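PDB 4TKC: mannose recognizing lectin from Marasmius oreades, which binds mannose in two pockets of the chain and probably serves as a carbohydrate-binding lectin of the bulb-type family. Local coordinates for residues E31-D36 / L44-K49. Numbering follows the deposited sequence.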
loop_
_atom_site.group_PDB
_atom_site.type_symbol
_atom_site.label_atom_id
_atom_site.label_comp_id
_atom_site.label_asym_id
_atom_site.label_seq_id
_atom_site.Cartn_x
_atom_site.Cartn_y
_atom_site.Cartn_z
ATOM N N GLU A 31 -8.844 5.047 -14.094
ATOM C CA GLU A 31 -8.357 4.053 -13.131
ATOM C C GLU A 31 -6.918 3.724 -13.476
ATOM O O GLU A 31 -6.584 3.308 -14.596
ATOM C CB GLU A 31 -9.250 2.815 -13.190
ATOM C CG GLU A 31 -9.037 1.865 -12.008
ATOM C CD GLU A 31 -10.030 0.728 -12.011
ATOM O OE1 GLU A 31 -10.196 0.095 -13.069
ATOM O OE2 GLU A 31 -10.533 0.377 -10.926
ATOM N N PHE A 32 -6.078 3.740 -12.433
ATOM C CA PHE A 32 -4.664 3.442 -12.533
ATOM C C PHE A 32 -4.445 2.125 -11.779
ATOM O O PHE A 32 -4.473 2.055 -10.535
ATOM C CB PHE A 32 -3.836 4.542 -11.905
ATOM C CG PHE A 32 -2.352 4.316 -11.987
ATOM C CD1 PHE A 32 -1.716 4.080 -13.198
ATOM C CD2 PHE A 32 -1.596 4.218 -10.832
ATOM C CE1 PHE A 32 -0.351 3.908 -13.275
ATOM C CE2 PHE A 32 -0.231 4.028 -10.906
ATOM C CZ PHE A 32 0.388 3.882 -12.125
ATOM N N ARG A 33 -4.217 1.073 -12.556
ATOM C CA ARG A 33 -4.266 -0.306 -12.067
ATOM C C ARG A 33 -2.907 -0.955 -12.061
ATOM O O ARG A 33 -2.114 -0.788 -12.993
ATOM C CB ARG A 33 -5.076 -1.133 -13.087
ATOM C CG ARG A 33 -6.457 -0.651 -13.410
ATOM C CD ARG A 33 -7.026 -1.402 -14.609
ATOM N NE ARG A 33 -8.374 -0.913 -14.871
ATOM C CZ ARG A 33 -9.159 -1.298 -15.866
ATOM N NH1 ARG A 33 -8.703 -2.143 -16.801
ATOM N NH2 ARG A 33 -10.396 -0.789 -15.936
ATOM N N VAL A 34 -2.694 -1.848 -11.080
ATOM C CA VAL A 34 -1.643 -2.849 -11.202
ATOM C C VAL A 34 -2.348 -4.210 -11.346
ATOM O O VAL A 34 -3.214 -4.559 -10.522
ATOM C CB VAL A 34 -0.703 -2.840 -9.980
ATOM C CG1 VAL A 34 0.355 -3.944 -10.078
ATOM C CG2 VAL A 34 -0.018 -1.489 -9.842
ATOM N N THR A 35 -2.100 -4.885 -12.476
ATOM C CA THR A 35 -2.913 -6.044 -12.862
ATOM C C THR A 35 -2.312 -7.344 -12.374
ATOM O O THR A 35 -1.104 -7.424 -12.111
ATOM C CB THR A 35 -3.180 -6.112 -14.387
ATOM O OG1 THR A 35 -2.017 -6.575 -15.063
ATOM C CG2 THR A 35 -3.605 -4.726 -14.946
ATOM N N ASP A 36 -3.154 -8.373 -12.310
ATOM C CA ASP A 36 -2.672 -9.716 -11.938
ATOM C C ASP A 36 -1.687 -10.232 -12.993
ATOM O O ASP A 36 -0.837 -11.049 -12.690
ATOM C CB ASP A 36 -3.830 -10.706 -11.781
ATOM C CG ASP A 36 -4.753 -10.366 -10.600
ATOM O OD1 ASP A 36 -4.257 -9.863 -9.573
ATOM O OD2 ASP A 36 -5.968 -10.636 -10.691
ATOM N N LEU A 44 -9.304 4.601 -19.247
ATOM C CA LEU A 44 -10.528 5.414 -19.302
ATOM C C LEU A 44 -11.736 4.512 -19.590
ATOM O O LEU A 44 -11.747 3.787 -20.605
ATOM C CB LEU A 44 -10.437 6.459 -20.429
ATOM C CG LEU A 44 -11.596 7.460 -20.502
ATOM C CD1 LEU A 44 -11.772 8.307 -19.235
ATOM C CD2 LEU A 44 -11.371 8.366 -21.724
ATOM N N ASP A 45 -12.791 4.671 -18.791
ATOM C CA ASP A 45 -14.052 3.944 -18.958
ATOM C C ASP A 45 -13.889 2.439 -19.152
ATOM O O ASP A 45 -14.655 1.827 -19.892
ATOM C CB ASP A 45 -14.809 4.554 -20.133
ATOM C CG ASP A 45 -15.111 5.990 -19.907
ATOM O OD1 ASP A 45 -15.409 6.404 -18.778
ATOM O OD2 ASP A 45 -15.155 6.705 -20.916
ATOM N N ASP A 46 -12.905 1.850 -18.461
ATOM C CA ASP A 46 -12.645 0.402 -18.543
ATOM C C ASP A 46 -12.528 -0.057 -20.015
ATOM O O ASP A 46 -12.687 -1.228 -20.320
ATOM C CB ASP A 46 -13.747 -0.374 -17.791
ATOM C CG ASP A 46 -13.343 -1.785 -17.454
ATOM O OD1 ASP A 46 -12.130 -2.040 -17.265
ATOM O OD2 ASP A 46 -14.244 -2.649 -17.440
ATOM N N SER A 47 -12.072 0.847 -20.876
ATOM C CA SER A 47 -12.137 0.624 -22.315
ATOM C C SER A 47 -10.842 1.090 -23.009
ATOM O O SER A 47 -10.230 0.361 -23.796
ATOM C CB SER A 47 -13.378 1.368 -22.867
ATOM O OG SER A 47 -13.285 1.697 -24.255
ATOM N N ARG A 48 -10.384 2.276 -22.651
ATOM C CA ARG A 48 -9.316 2.946 -23.412
ATOM C C ARG A 48 -8.031 3.034 -22.575
ATOM O O ARG A 48 -8.016 3.677 -21.539
ATOM C CB ARG A 48 -9.836 4.320 -23.826
ATOM C CG ARG A 48 -8.868 5.279 -24.469
ATOM C CD ARG A 48 -9.644 6.502 -24.933
ATOM N NE ARG A 48 -8.755 7.587 -25.314
ATOM C CZ ARG A 48 -9.163 8.839 -25.553
ATOM N NH1 ARG A 48 -10.464 9.198 -25.394
ATOM N NH2 ARG A 48 -8.251 9.747 -25.869
ATOM N N LYS A 49 -6.997 2.300 -23.001
ATOM C CA LYS A 49 -5.688 2.307 -22.334
ATOM C C LYS A 49 -4.943 3.586 -22.681
ATOM O O LYS A 49 -4.466 3.772 -23.805
ATOM C CB LYS A 49 -4.841 1.085 -22.714
ATOM C CG LYS A 49 -3.663 0.820 -21.766
ATOM C CD LYS A 49 -3.094 -0.603 -21.883
ATOM C CE LYS A 49 -2.406 -0.813 -23.220
ATOM N NZ LYS A 49 -1.877 -2.203 -23.330
HETATM O O HOH W 1 -10.208 -3.001 -19.069
#
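Asp46 OD1 takes two donors: Arg33 NH2 makes a salt bridge to it at 2.5 Å, an unusually short length that may be slightly off, with an N-H...O angle of 150°, and a water donates to it at 2.8 Å. That water also accepts from Arg33 NH1 at 2.9 Å, so a single carboxylate oxygen is tied to both terminal nitrogens, one directly and one through solvent. The two side chains meet at about a right angle. NH2 reaches OD1 on its anti side, somewhat out of the carboxylate plane, and the two planar groups are turned 64° apart. Asp46 sits in the tight turn joining strands 40-44 and 48-53, where a classic beta bulge sets Ser47 and Arg48 opposite Leu44, both amides bonding to Leu44 O. Arg33 lies on strand 30-34 of the same four-stranded antiparallel sheet, one of three in this beta-prism II fold; the two mannose pockets belong to the other sheets. To reach the turn, Arg33 extends from CG to NE beside Phe43 of the intervening strand. Glu31, two residues back, completes a salt-bridge network: Arg33 NE meets Glu31 OE1 at 2.8 Å from above the carboxylate plane, and Arg33 NH2 adds a weak bond. Glu31 OE2 is hydrogen-bonded to His5 NE2.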